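Local coordinates for p-47 protein (Clostridium botulinum, PDB 6EKT), which may form part of a progenitor toxin complex that protects botulinum neurotoxin during its passage through the host gut, at residues F53-I58 and Q62-V67; G132-D137 and A165-E170; I142-N147 and E153-F158. All coordinates share one frame; numbering follows the deposited sequence.

Contact 1. Residues F53-I58 and Q62-V67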
ATOM      1  N   PHE A  53      18.931 -28.775 -14.456  1.00 43.32           N
ATOM      2  CA  PHE A  53      20.240 -28.180 -14.222  1.00 41.37           C
ATOM      3  C   PHE A  53      21.296 -29.271 -14.392  1.00 41.59           C
ATOM      4  O   PHE A  53      21.227 -30.318 -13.722  1.00 40.71           O
ATOM      5  CB  PHE A  53      20.362 -27.588 -12.791  1.00 38.54           C
ATOM      6  CG  PHE A  53      19.556 -26.319 -12.535  1.00 37.94           C
ATOM      7  CD1 PHE A  53      18.851 -25.648 -13.550  1.00 38.88           C
ATOM      8  CD2 PHE A  53      19.533 -25.774 -11.242  1.00 35.94           C
ATOM      9  CE1 PHE A  53      18.140 -24.478 -13.269  1.00 37.98           C
ATOM     10  CE2 PHE A  53      18.826 -24.608 -10.962  1.00 36.49           C
ATOM     11  CZ  PHE A  53      18.128 -23.963 -11.973  1.00 37.07           C
ATOM     12  N   LEU A  54      22.248 -29.013 -15.291  1.00 42.35           N
ATOM     13  CA  LEU A  54      23.470 -29.818 -15.440  1.00 43.55           C
ATOM     14  C   LEU A  54      24.716 -29.015 -15.076  1.00 42.83           C
ATOM     15  O   LEU A  54      24.798 -27.816 -15.356  1.00 42.79           O
ATOM     16  CB  LEU A  54      23.635 -30.325 -16.885  1.00 45.95           C
ATOM     17  CG  LEU A  54      22.506 -31.077 -17.596  1.00 48.55           C
ATOM     18  CD1 LEU A  54      22.702 -31.076 -19.116  1.00 51.28           C
ATOM     19  CD2 LEU A  54      22.458 -32.506 -17.091  1.00 49.43           C
ATOM     20  N   TYR A  55      25.689 -29.703 -14.478  1.00 43.05           N
ATOM     21  CA  TYR A  55      27.010 -29.150 -14.217  1.00 42.94           C
ATOM     22  C   TYR A  55      28.055 -30.263 -14.338  1.00 43.07           C
ATOM     23  O   TYR A  55      27.856 -31.366 -13.827  1.00 41.67           O
ATOM     24  CB  TYR A  55      27.081 -28.477 -12.837  1.00 42.14           C
ATOM     25  CG  TYR A  55      28.493 -28.105 -12.431  1.00 41.98           C
ATOM     26  CD1 TYR A  55      29.082 -26.901 -12.870  1.00 42.49           C
ATOM     27  CD2 TYR A  55      29.257 -28.966 -11.644  1.00 41.32           C
ATOM     28  CE1 TYR A  55      30.392 -26.573 -12.517  1.00 41.88           C
ATOM     29  CE2 TYR A  55      30.561 -28.646 -11.291  1.00 41.18           C
ATOM     30  CZ  TYR A  55      31.116 -27.454 -11.728  1.00 41.63           C
ATOM     31  OH  TYR A  55      32.404 -27.149 -11.368  1.00 42.61           O
ATOM     32  N   SER A  56      29.166 -29.941 -15.003  1.00 45.16           N
ATOM     33  CA  SER A  56      30.287 -30.863 -15.209  1.00 46.72           C
ATOM     34  C   SER A  56      31.625 -30.196 -14.961  1.00 47.03           C
ATOM     35  O   SER A  56      31.782 -28.988 -15.175  1.00 47.46           O
ATOM     36  CB  SER A  56      30.281 -31.384 -16.641  1.00 49.54           C
ATOM     37  OG  SER A  56      29.359 -32.434 -16.762  1.00 52.74           O
ATOM     38  N   ASN A  57      32.587 -30.993 -14.508  1.00 47.30           N
ATOM     39  CA  ASN A  57      33.959 -30.545 -14.339  1.00 48.48           C
ATOM     40  C   ASN A  57      34.846 -31.757 -14.594  1.00 49.54           C
ATOM     41  O   ASN A  57      35.024 -32.612 -13.721  1.00 48.61           O
ATOM     42  CB  ASN A  57      34.177 -29.966 -12.935  1.00 47.81           C
ATOM     43  CG  ASN A  57      35.531 -29.285 -12.775  1.00 48.55           C
ATOM     44  OD1 ASN A  57      36.562 -29.752 -13.273  1.00 49.08           O
ATOM     45  ND2 ASN A  57      35.533 -28.176 -12.054  1.00 49.03           N
ATOM     46  N   ILE A  58      35.379 -31.821 -15.812  1.00 52.03           N
ATOM     47  CA  ILE A  58      36.121 -32.992 -16.264  1.00 52.98           C
ATOM     48  C   ILE A  58      37.474 -33.147 -15.557  1.00 51.83           C
ATOM     49  O   ILE A  58      37.854 -34.267 -15.212  1.00 50.29           O
ATOM     50  CB  ILE A  58      36.239 -33.084 -17.810  1.00 56.46           C
ATOM     51  CG1 ILE A  58      36.879 -31.821 -18.408  1.00 57.10           C
ATOM     52  CG2 ILE A  58      34.874 -33.369 -18.441  1.00 57.46           C
ATOM     53  CD1 ILE A  58      37.693 -32.117 -19.652  1.00 59.84           C
ATOM     54  N   GLN A  62      33.736 -34.598 -11.752  1.00 44.29           N
ATOM     55  CA  GLN A  62      32.478 -34.367 -11.034  1.00 42.57           C
ATOM     56  C   GLN A  62      31.380 -33.994 -12.014  1.00 41.94           C
ATOM     57  O   GLN A  62      31.609 -33.229 -12.960  1.00 41.99           O
ATOM     58  CB  GLN A  62      32.623 -33.258  -9.980  1.00 41.38           C
ATOM     59  CG  GLN A  62      33.392 -33.674  -8.726  1.00 41.59           C
ATOM     60  CD  GLN A  62      33.431 -32.610  -7.627  1.00 41.11           C
ATOM     61  OE1 GLN A  62      32.922 -31.497  -7.783  1.00 41.21           O
ATOM     62  NE2 GLN A  62      34.035 -32.968  -6.492  1.00 41.30           N
ATOM     63  N   GLU A  63      30.195 -34.553 -11.787  1.00 40.98           N
ATOM     64  CA  GLU A  63      28.999 -34.170 -12.541  1.00 42.04           C
ATOM     65  C   GLU A  63      27.718 -34.261 -11.709  1.00 40.48           C
ATOM     66  O   GLU A  63      27.644 -35.019 -10.740  1.00 39.71           O
ATOM     67  CB  GLU A  63      28.880 -34.980 -13.844  1.00 44.33           C
ATOM     68  CG  GLU A  63      28.591 -36.454 -13.642  1.00 46.76           C
ATOM     69  CD  GLU A  63      28.895 -37.295 -14.871  1.00 48.84           C
ATOM     70  OE1 GLU A  63      28.144 -37.227 -15.868  1.00 51.76           O
ATOM     71  OE2 GLU A  63      29.881 -38.043 -14.822  1.00 50.61           O
ATOM     72  N   ILE A  64      26.721 -33.469 -12.097  1.00 40.43           N
ATOM     73  CA  ILE A  64      25.416 -33.455 -11.442  1.00 39.23           C
ATOM     74  C   ILE A  64      24.316 -33.139 -12.466  1.00 39.29           C
ATOM     75  O   ILE A  64      24.518 -32.321 -13.372  1.00 39.74           O
ATOM     76  CB  ILE A  64      25.374 -32.485 -10.223  1.00 38.01           C
ATOM     77  CG1 ILE A  64      24.002 -32.538  -9.526  1.00 38.02           C
ATOM     78  CG2 ILE A  64      25.784 -31.067 -10.614  1.00 37.16           C
ATOM     79  CD1 ILE A  64      23.951 -31.878  -8.159  1.00 37.19           C
ATOM     80  N   LYS A  65      23.181 -33.819 -12.324  1.00 38.98           N
ATOM     81  CA  LYS A  65      21.999 -33.579 -13.143  1.00 40.79           C
ATOM     82  C   LYS A  65      20.786 -33.551 -12.228  1.00 40.58           C
ATOM     83  O   LYS A  65      20.611 -34.471 -11.415  1.00 40.28           O
ATOM     84  CB  LYS A  65      21.832 -34.695 -14.194  1.00 42.67           C
ATOM     85  CG  LYS A  65      20.536 -34.624 -14.993  1.00 44.99           C
ATOM     86  CD  LYS A  65      20.539 -35.668 -16.098  1.00 46.93           C
ATOM     87  CE  LYS A  65      19.244 -35.627 -16.879  1.00 49.37           C
ATOM     88  NZ  LYS A  65      19.301 -36.717 -17.895  1.00 51.06           N
ATOM     89  N   MET A  66      19.958 -32.505 -12.372  1.00 41.50           N
ATOM     90  CA  MET A  66      18.732 -32.332 -11.581  1.00 41.50           C
ATOM     91  C   MET A  66      17.560 -31.936 -12.462  1.00 42.94           C
ATOM     92  O   MET A  66      17.581 -30.872 -13.097  1.00 43.85           O
ATOM     93  CB  MET A  66      18.927 -31.281 -10.473  1.00 39.86           C
ATOM     94  CG  MET A  66      19.896 -31.669  -9.365  1.00 39.46           C
ATOM     95  SD  MET A  66      20.158 -30.435  -8.069  1.00 38.50           S
ATOM     96  CE  MET A  66      21.059 -29.147  -8.921  1.00 38.54           C
ATOM     97  N   VAL A  67      16.542 -32.790 -12.503  1.00 43.81           N
ATOM     98  CA  VAL A  67      15.269 -32.446 -13.145  1.00 44.84           C
ATOM     99  C   VAL A  67      14.239 -32.256 -12.020  1.00 43.95           C
ATOM    100  O   VAL A  67      13.994 -33.178 -11.225  1.00 43.85           O
ATOM    101  CB  VAL A  67      14.799 -33.514 -14.181  1.00 46.97           C
ATOM    102  CG1 VAL A  67      13.688 -32.959 -15.068  1.00 48.48           C
ATOM    103  CG2 VAL A  67      15.956 -34.007 -15.056  1.00 47.35           C
TER
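F53 and M66 form a hydrogen-bonded pair in the antiparallel beta hairpin of strands 52-57 and 62-68. F53 N donates to M66 O at 2.8 Å and F53 O accepts from M66 N at 2.9 Å. The F53 ring heads off from the partner strand, and the methyl CE of M66 sits at the edge of the ring, near its plane. L54 follows as a non-hydrogen-bonded pair with K65. Their side chains lie alongside each other, and L54 CD2 rests on K65 CG at 3.5 Å. K65 offers a long apolar flank because its chain is fully extended, with CG anti to the backbone N (chi1 173°). Y55 restores the hydrogen-bonded pattern with I64, with N...O distances of 3.1 Å from Y55 N to I64 O and 3.0 Å from I64 N to Y55 O. On the face shared with F53, I64 CG2 packs against Y55 CB at 3.7 Å and lies at the edge of the Y55 ring. S56 pairs with E63, and S56 OG lies near E63 CB. N57 closes the ladder through N to Q62 O at 2.9 Å, and Q62 N donates back to N57 O. N57 ND2 makes a weak bond to Y55 OH, while N57 OD1 accepts from K60 N in the turn. Strand 52-57 is the outermost strand of its four-stranded sheet, and strand 91-94 lies on the far side of 62-68, where Y92 OH bonds E63 OE1. The face with F53, Y55, Q62, I64 and M66 is turned to helix 152-168: Q62 OE1 takes a bond from K160, and the F53 ring meets F166 edge-to-face.

Contact 2. Residues G132-D137 and A165-E170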
ATOM      1  N   GLY A 132      23.292 -14.916  -7.181  1.00 35.11           N
ATOM      2  CA  GLY A 132      24.581 -14.361  -6.751  1.00 36.08           C
ATOM      3  C   GLY A 132      25.757 -15.063  -7.392  1.00 38.86           C
ATOM      4  O   GLY A 132      25.742 -15.348  -8.600  1.00 38.89           O
ATOM      5  N   SER A 133      26.773 -15.351  -6.582  1.00 39.01           N
ATOM      6  CA  SER A 133      27.986 -16.012  -7.064  1.00 41.39           C
ATOM      7  C   SER A 133      28.570 -16.850  -5.932  1.00 42.68           C
ATOM      8  O   SER A 133      28.039 -16.844  -4.823  1.00 42.54           O
ATOM      9  CB  SER A 133      29.001 -14.983  -7.585  1.00 41.96           C
ATOM     10  OG  SER A 133      29.569 -14.229  -6.528  1.00 42.42           O
ATOM     11  N   GLU A 134      29.655 -17.576  -6.203  1.00 44.83           N
ATOM     12  CA  GLU A 134      30.305 -18.384  -5.164  1.00 45.96           C
ATOM     13  C   GLU A 134      30.871 -17.538  -4.025  1.00 44.58           C
ATOM     14  O   GLU A 134      31.056 -18.040  -2.923  1.00 44.85           O
ATOM     15  CB  GLU A 134      31.382 -19.287  -5.768  1.00 50.31           C
ATOM     16  CG  GLU A 134      30.800 -20.494  -6.500  1.00 55.12           C
ATOM     17  CD  GLU A 134      31.366 -20.671  -7.903  1.00 59.95           C
ATOM     18  OE1 GLU A 134      32.608 -20.811  -8.024  1.00 63.33           O
ATOM     19  OE2 GLU A 134      30.572 -20.686  -8.886  1.00 61.17           O
ATOM     20  N   SER A 135      31.120 -16.257  -4.289  1.00 43.57           N
ATOM     21  CA  SER A 135      31.683 -15.338  -3.294  1.00 43.59           C
ATOM     22  C   SER A 135      30.653 -14.623  -2.389  1.00 41.71           C
ATOM     23  O   SER A 135      31.038 -13.785  -1.560  1.00 42.98           O
ATOM     24  CB  SER A 135      32.597 -14.313  -3.979  1.00 45.51           C
ATOM     25  OG  SER A 135      31.839 -13.349  -4.679  1.00 47.91           O
ATOM     26  N   ASN A 136      29.358 -14.914  -2.570  1.00 38.61           N
ATOM     27  CA  ASN A 136      28.308 -14.463  -1.624  1.00 35.07           C
ATOM     28  C   ASN A 136      27.347 -15.603  -1.243  1.00 34.57           C
ATOM     29  O   ASN A 136      27.519 -16.749  -1.695  1.00 34.21           O
ATOM     30  CB  ASN A 136      27.544 -13.238  -2.148  1.00 35.15           C
ATOM     31  CG  ASN A 136      26.901 -13.478  -3.504  1.00 34.06           C
ATOM     32  OD1 ASN A 136      26.289 -14.514  -3.746  1.00 32.46           O
ATOM     33  ND2 ASN A 136      27.045 -12.506  -4.396  1.00 35.62           N
ATOM     34  N   ASP A 137      26.346 -15.285  -0.426  1.00 32.33           N
ATOM     35  CA  ASP A 137      25.404 -16.281   0.085  1.00 31.78           C
ATOM     36  C   ASP A 137      23.976 -16.066  -0.436  1.00 31.84           C
ATOM     37  O   ASP A 137      22.989 -16.252   0.288  1.00 30.70           O
ATOM     38  CB  ASP A 137      25.443 -16.306   1.611  1.00 30.98           C
ATOM     39  CG  ASP A 137      26.762 -16.819   2.149  1.00 30.77           C
ATOM     40  OD1 ASP A 137      27.155 -17.962   1.822  1.00 30.78           O
ATOM     41  OD2 ASP A 137      27.381 -16.070   2.930  1.00 30.58           O
ATOM     42  N   ALA A 165      25.635 -26.174  -9.783  1.00 34.38           N
ATOM     43  CA  ALA A 165      24.590 -26.317 -10.781  1.00 35.22           C
ATOM     44  C   ALA A 165      23.638 -25.098 -10.819  1.00 35.01           C
ATOM     45  O   ALA A 165      23.306 -24.595 -11.903  1.00 35.11           O
ATOM     46  CB  ALA A 165      23.831 -27.624 -10.579  1.00 34.97           C
ATOM     47  N   PHE A 166      23.243 -24.596  -9.651  1.00 34.44           N
ATOM     48  CA  PHE A 166      22.375 -23.404  -9.610  1.00 35.38           C
ATOM     49  C   PHE A 166      23.031 -22.191 -10.259  1.00 36.45           C
ATOM     50  O   PHE A 166      22.458 -21.604 -11.182  1.00 37.73           O
ATOM     51  CB  PHE A 166      21.888 -23.096  -8.181  1.00 33.87           C
ATOM     52  CG  PHE A 166      20.639 -23.844  -7.798  1.00 33.89           C
ATOM     53  CD1 PHE A 166      20.621 -25.240  -7.755  1.00 34.46           C
ATOM     54  CD2 PHE A 166      19.466 -23.152  -7.483  1.00 33.73           C
ATOM     55  CE1 PHE A 166      19.463 -25.937  -7.415  1.00 34.89           C
ATOM     56  CE2 PHE A 166      18.301 -23.840  -7.153  1.00 33.92           C
ATOM     57  CZ  PHE A 166      18.302 -25.231  -7.109  1.00 35.07           C
ATOM     58  N   ILE A 167      24.241 -21.850  -9.818  1.00 36.94           N
ATOM     59  CA  ILE A 167      24.946 -20.678 -10.346  1.00 38.71           C
ATOM     60  C   ILE A 167      25.182 -20.818 -11.857  1.00 40.81           C
ATOM     61  O   ILE A 167      24.892 -19.879 -12.613  1.00 40.77           O
ATOM     62  CB  ILE A 167      26.230 -20.331  -9.557  1.00 38.95           C
ATOM     63  CG1 ILE A 167      25.853 -19.792  -8.169  1.00 38.19           C
ATOM     64  CG2 ILE A 167      27.091 -19.310 -10.307  1.00 39.64           C
ATOM     65  CD1 ILE A 167      26.934 -19.950  -7.120  1.00 38.33           C
ATOM     66  N   GLN A 168      25.636 -21.988 -12.304  1.00 41.54           N
ATOM     67  CA  GLN A 168      25.886 -22.172 -13.731  1.00 45.08           C
ATOM     68  C   GLN A 168      24.612 -22.099 -14.596  1.00 45.22           C
ATOM     69  O   GLN A 168      24.689 -21.729 -15.764  1.00 48.26           O
ATOM     70  CB  GLN A 168      26.693 -23.448 -14.007  1.00 47.53           C
ATOM     71  CG  GLN A 168      27.382 -23.434 -15.366  1.00 52.07           C
ATOM     72  CD  GLN A 168      27.770 -24.813 -15.809  1.00 55.06           C
ATOM     73  OE1 GLN A 168      26.921 -25.603 -16.216  1.00 58.60           O
ATOM     74  NE2 GLN A 168      29.057 -25.121 -15.728  1.00 56.92           N
ATOM     75  N   ASN A 169      23.454 -22.412 -14.015  1.00 43.58           N
ATOM     76  CA  ASN A 169      22.179 -22.437 -14.743  1.00 44.80           C
ATOM     77  C   ASN A 169      21.261 -21.252 -14.412  1.00 44.52           C
ATOM     78  O   ASN A 169      20.050 -21.299 -14.663  1.00 44.53           O
ATOM     79  CB  ASN A 169      21.441 -23.735 -14.454  1.00 43.97           C
ATOM     80  CG  ASN A 169      22.050 -24.922 -15.153  1.00 45.33           C
ATOM     81  OD1 ASN A 169      21.744 -25.196 -16.312  1.00 46.87           O
ATOM     82  ND2 ASN A 169      22.912 -25.644 -14.447  1.00 43.93           N
ATOM     83  N   GLU A 170      21.857 -20.195 -13.872  1.00 44.65           N
ATOM     84  CA  GLU A 170      21.146 -18.995 -13.443  1.00 46.88           C
ATOM     85  C   GLU A 170      20.246 -18.385 -14.559  1.00 47.60           C
ATOM     86  O   GLU A 170      19.106 -18.032 -14.293  1.00 45.76           O
ATOM     87  CB  GLU A 170      22.158 -18.009 -12.832  1.00 48.39           C
ATOM     88  CG  GLU A 170      21.809 -16.535 -12.857  1.00 54.00           C
ATOM     89  CD  GLU A 170      22.461 -15.800 -14.012  1.00 57.54           C
ATOM     90  OE1 GLU A 170      23.677 -16.000 -14.238  1.00 60.37           O
ATOM     91  OE2 GLU A 170      21.759 -15.013 -14.681  1.00 59.90           O
TER
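This is a small van der Waals contact at the surface, where I167 at the C-terminal end of a helix meets the S133-E134 peptide of a beta turn. The type I turn S133-N136 interrupts the long strand 124-141, and I167 lies in the last turn of helix 152-168. This helix packs on sheets of the N-terminal domain of P47, a protein that resembles the tubular lipid-binding (TULIP) superfamily. One side chain carries the contact from the helix side. I167 leaves the helix toward the turn. Its chi1 of -70° places CG1 on the turn side, anti to the carbonyl carbon, and the extended chi2 carries CD1 on to the turn backbone. CD1 rests on the peptide link between S133 and E134, 3.7 Å from S133 C. It lies equally close to E134 N. E134 adds the rest. Its side chain crosses that of I167 obliquely, and E134 CG approaches I167 CD1 to 4.0 Å. A bend at chi2 (130°) brings E134 OE2 alongside the isoleucine, 4.0 Å from I167 CG2. The contact between them is van der Waals only. I167 also touches I139, further along the same strand. The turn is braced from within. N136 N donates to S133 O, and S135 OG donates to S133 OG. G132 precedes the turn with a positive phi, a conformation that favours glycine. The N136 side chain folds back over the turn, and its OD1 accepts from S133 N at 3.0 Å along a nearly straight N-H...O line of 171°.

Contact 3. Residues I142-N147 and E153-F158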
ATOM      1  N   ILE A 142      19.516 -24.804   3.300  1.00 29.82           N
ATOM      2  CA  ILE A 142      18.884 -24.959   4.606  1.00 29.98           C
ATOM      3  C   ILE A 142      18.922 -26.430   5.018  1.00 30.65           C
ATOM      4  O   ILE A 142      19.459 -26.741   6.077  1.00 30.90           O
ATOM      5  CB  ILE A 142      17.452 -24.348   4.632  1.00 30.49           C
ATOM      6  CG1 ILE A 142      17.471 -22.894   4.136  1.00 30.09           C
ATOM      7  CG2 ILE A 142      16.819 -24.435   6.022  1.00 31.38           C
ATOM      8  CD1 ILE A 142      18.446 -21.954   4.853  1.00 29.63           C
ATOM      9  N   VAL A 143      18.375 -27.314   4.175  1.00 30.73           N
ATOM     10  CA  VAL A 143      18.366 -28.772   4.387  1.00 32.26           C
ATOM     11  C   VAL A 143      18.710 -29.441   3.058  1.00 32.78           C
ATOM     12  O   VAL A 143      18.088 -29.163   2.030  1.00 32.54           O
ATOM     13  CB  VAL A 143      16.987 -29.306   4.879  1.00 33.22           C
ATOM     14  CG1 VAL A 143      17.073 -30.785   5.247  1.00 34.73           C
ATOM     15  CG2 VAL A 143      16.466 -28.515   6.075  1.00 33.78           C
ATOM     16  N   SER A 144      19.700 -30.327   3.076  1.00 32.92           N
ATOM     17  CA  SER A 144      20.118 -31.030   1.856  1.00 33.27           C
ATOM     18  C   SER A 144      18.999 -31.925   1.313  1.00 35.44           C
ATOM     19  O   SER A 144      18.716 -31.932   0.103  1.00 35.46           O
ATOM     20  CB  SER A 144      21.420 -31.819   2.100  1.00 32.63           C
ATOM     21  OG  SER A 144      22.453 -30.924   2.501  1.00 32.47           O
ATOM     22  N   ASP A 145      18.355 -32.654   2.216  1.00 36.65           N
ATOM     23  CA  ASP A 145      17.226 -33.504   1.862  1.00 40.15           C
ATOM     24  C   ASP A 145      16.265 -33.626   3.036  1.00 41.06           C
ATOM     25  O   ASP A 145      16.569 -34.253   4.050  1.00 40.82           O
ATOM     26  CB  ASP A 145      17.696 -34.898   1.391  1.00 40.41           C
ATOM     27  CG  ASP A 145      16.553 -35.759   0.833  1.00 41.83           C
ATOM     28  OD1 ASP A 145      15.455 -35.243   0.567  1.00 41.78           O
ATOM     29  OD2 ASP A 145      16.769 -36.972   0.645  1.00 43.34           O
ATOM     30  N   LEU A 146      15.098 -33.018   2.866  1.00 43.65           N
ATOM     31  CA  LEU A 146      14.007 -33.094   3.833  1.00 47.44           C
ATOM     32  C   LEU A 146      13.534 -34.552   4.060  1.00 51.62           C
ATOM     33  O   LEU A 146      12.941 -34.860   5.097  1.00 52.96           O
ATOM     34  CB  LEU A 146      12.862 -32.198   3.351  1.00 47.79           C
ATOM     35  CG  LEU A 146      11.954 -31.422   4.311  1.00 47.60           C
ATOM     36  CD1 LEU A 146      12.722 -30.613   5.347  1.00 45.53           C
ATOM     37  CD2 LEU A 146      11.043 -30.522   3.493  1.00 47.06           C
ATOM     38  N   ASN A 147      13.827 -35.432   3.098  1.00 54.17           N
ATOM     39  CA  ASN A 147      13.464 -36.858   3.153  1.00 57.53           C
ATOM     40  C   ASN A 147      14.521 -37.768   3.817  1.00 60.16           C
ATOM     41  O   ASN A 147      14.312 -38.983   3.932  1.00 63.13           O
ATOM     42  CB  ASN A 147      13.110 -37.362   1.742  1.00 58.77           C
ATOM     43  CG  ASN A 147      11.895 -36.667   1.149  1.00 59.19           C
ATOM     44  OD1 ASN A 147      10.977 -36.277   1.865  1.00 60.45           O
ATOM     45  ND2 ASN A 147      11.882 -36.512  -0.172  1.00 59.49           N
ATOM     46  N   GLU A 153      29.634 -37.989   3.564  1.00 48.05           N
ATOM     47  CA  GLU A 153      30.309 -37.601   2.310  1.00 46.09           C
ATOM     48  C   GLU A 153      29.315 -37.252   1.195  1.00 44.35           C
ATOM     49  O   GLU A 153      29.517 -36.248   0.497  1.00 42.40           O
ATOM     50  CB  GLU A 153      31.294 -38.679   1.806  1.00 47.74           C
ATOM     51  CG  GLU A 153      32.556 -38.900   2.650  1.00 48.67           C
ATOM     52  CD  GLU A 153      32.311 -39.760   3.892  1.00 49.73           C
ATOM     53  OE1 GLU A 153      31.281 -40.475   3.935  1.00 51.87           O
ATOM     54  OE2 GLU A 153      33.130 -39.706   4.837  1.00 48.25           O
ATOM     55  N   ASP A 154      28.258 -38.070   1.030  1.00 42.95           N
ATOM     56  CA  ASP A 154      27.218 -37.808   0.016  1.00 41.64           C
ATOM     57  C   ASP A 154      26.600 -36.417   0.148  1.00 39.56           C
ATOM     58  O   ASP A 154      26.472 -35.707  -0.855  1.00 38.88           O
ATOM     59  CB  ASP A 154      26.092 -38.848   0.051  1.00 42.66           C
ATOM     60  CG  ASP A 154      26.475 -40.171  -0.599  1.00 43.54           C
ATOM     61  OD1 ASP A 154      27.585 -40.316  -1.150  1.00 42.59           O
ATOM     62  OD2 ASP A 154      25.627 -41.075  -0.575  1.00 44.19           O
ATOM     63  N   GLU A 155      26.217 -36.055   1.372  1.00 38.22           N
ATOM     64  CA  GLU A 155      25.644 -34.747   1.675  1.00 38.50           C
ATOM     65  C   GLU A 155      26.627 -33.624   1.342  1.00 35.57           C
ATOM     66  O   GLU A 155      26.252 -32.586   0.755  1.00 34.04           O
ATOM     67  CB  GLU A 155      25.244 -34.699   3.154  1.00 41.40           C
ATOM     68  CG  GLU A 155      24.371 -33.529   3.541  1.00 44.19           C
ATOM     69  CD  GLU A 155      23.635 -33.760   4.852  1.00 46.79           C
ATOM     70  OE1 GLU A 155      22.420 -34.010   4.802  1.00 50.17           O
ATOM     71  OE2 GLU A 155      24.261 -33.710   5.929  1.00 47.28           O
ATOM     72  N   PHE A 156      27.888 -33.845   1.710  1.00 32.23           N
ATOM     73  CA  PHE A 156      28.945 -32.852   1.542  1.00 30.80           C
ATOM     74  C   PHE A 156      29.154 -32.529   0.066  1.00 30.40           C
ATOM     75  O   PHE A 156      29.139 -31.348  -0.336  1.00 28.64           O
ATOM     76  CB  PHE A 156      30.248 -33.367   2.187  1.00 30.61           C
ATOM     77  CG  PHE A 156      31.315 -32.315   2.312  1.00 30.23           C
ATOM     78  CD1 PHE A 156      31.314 -31.436   3.401  1.00 30.58           C
ATOM     79  CD2 PHE A 156      32.300 -32.180   1.332  1.00 30.30           C
ATOM     80  CE1 PHE A 156      32.282 -30.438   3.514  1.00 30.76           C
ATOM     81  CE2 PHE A 156      33.273 -31.188   1.441  1.00 31.29           C
ATOM     82  CZ  PHE A 156      33.264 -30.324   2.537  1.00 30.81           C
ATOM     83  N   TYR A 157      29.327 -33.578  -0.746  1.00 30.18           N
ATOM     84  CA  TYR A 157      29.506 -33.397  -2.194  1.00 31.32           C
ATOM     85  C   TYR A 157      28.270 -32.869  -2.919  1.00 31.23           C
ATOM     86  O   TYR A 157      28.387 -32.049  -3.854  1.00 30.62           O
ATOM     87  CB  TYR A 157      30.060 -34.664  -2.865  1.00 32.79           C
ATOM     88  CG  TYR A 157      31.516 -34.871  -2.528  1.00 33.52           C
ATOM     89  CD1 TYR A 157      32.508 -34.016  -3.052  1.00 33.86           C
ATOM     90  CD2 TYR A 157      31.914 -35.895  -1.664  1.00 33.88           C
ATOM     91  CE1 TYR A 157      33.858 -34.191  -2.727  1.00 33.79           C
ATOM     92  CE2 TYR A 157      33.256 -36.076  -1.343  1.00 34.43           C
ATOM     93  CZ  TYR A 157      34.222 -35.230  -1.877  1.00 34.18           C
ATOM     94  OH  TYR A 157      35.552 -35.430  -1.532  1.00 35.23           O
ATOM     95  N   PHE A 158      27.101 -33.324  -2.474  1.00 30.41           N
ATOM     96  CA  PHE A 158      25.845 -32.855  -3.031  1.00 31.06           C
ATOM     97  C   PHE A 158      25.692 -31.334  -2.846  1.00 29.84           C
ATOM     98  O   PHE A 158      25.339 -30.622  -3.796  1.00 30.35           O
ATOM     99  CB  PHE A 158      24.641 -33.610  -2.437  1.00 31.56           C
ATOM    100  CG  PHE A 158      23.302 -33.063  -2.885  1.00 32.25           C
ATOM    101  CD1 PHE A 158      22.852 -33.248  -4.200  1.00 33.42           C
ATOM    102  CD2 PHE A 158      22.485 -32.366  -1.991  1.00 32.04           C
ATOM    103  CE1 PHE A 158      21.625 -32.737  -4.615  1.00 33.79           C
ATOM    104  CE2 PHE A 158      21.247 -31.865  -2.399  1.00 32.61           C
ATOM    105  CZ  PHE A 158      20.817 -32.046  -3.709  1.00 33.21           C
TER
HETATM  106  O   HOH W   1      19.669 -33.277   4.607  1.00 35.73           O
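S144 reaches helix 152-168 with its whole short side chain, meeting E155 and F158. CB points toward the helix and meets E155 OE1 at 3.6 Å. The same CB lies 4.3 Å from F158 CD2, so it touches two side chains about one helical turn apart. The torsion chi1 of -60° puts OG anti to the carbonyl carbon and brings it against E155 CG at 3.4 Å. The hydroxyl has its polar partner at N159, the residue after F158, where it hydrogen-bonds OD1. The serine is therefore held by the bond from OG to N159 OD1 and by van der Waals contacts of CB and OG with E155. E155 keeps an extended chain beyond CG and reaches past S144 toward D145. Its carboxylate is tied to the loop through a bridging water: the water donates to E155 OE1 at 2.9 Å and accepts from D145 N at 2.8 Å. F158 approaches from the next turn of the helix, and its CE2 comes to 3.6 Å from S144 O, which stands oblique to the ring. This carbonyl is buried and has no hydrogen-bond partner in the model. Beyond S144 the loop is shaped by an Asx turn, in which D145 OD1 accepts from N147 N from above the carboxylate plane. The same OD1 also takes a bond from N106 N. I142 and V143 form a classic beta bulge opposite V108. The loop leads from strand 124-141, beside strand 108-118, into helix 152-168, where F158 also packs on F93 of strand 91-94 and I88 of strand 81-88.

Overall arrangement
All three contacts lie in the same end of the elongated chain and involve or flank helix 152-168. Contacts 2 and 3 use the helix directly, near its C-terminal and N-terminal ends, with centres about 17 Å apart, and do not meet. Contact 1 is the hairpin that packs along it. Contact 1 touches contact 2 through a probable bond from N169 ND2 to L54 O, and contact 3 through Q62 and Y157. Their chemistry differs. Contact 1, partly buried, rests on a backbone ladder. Contact 2, at the surface, is one isoleucine against a turn. Contact 3, buried, mixes van der Waals contacts with a water bridge.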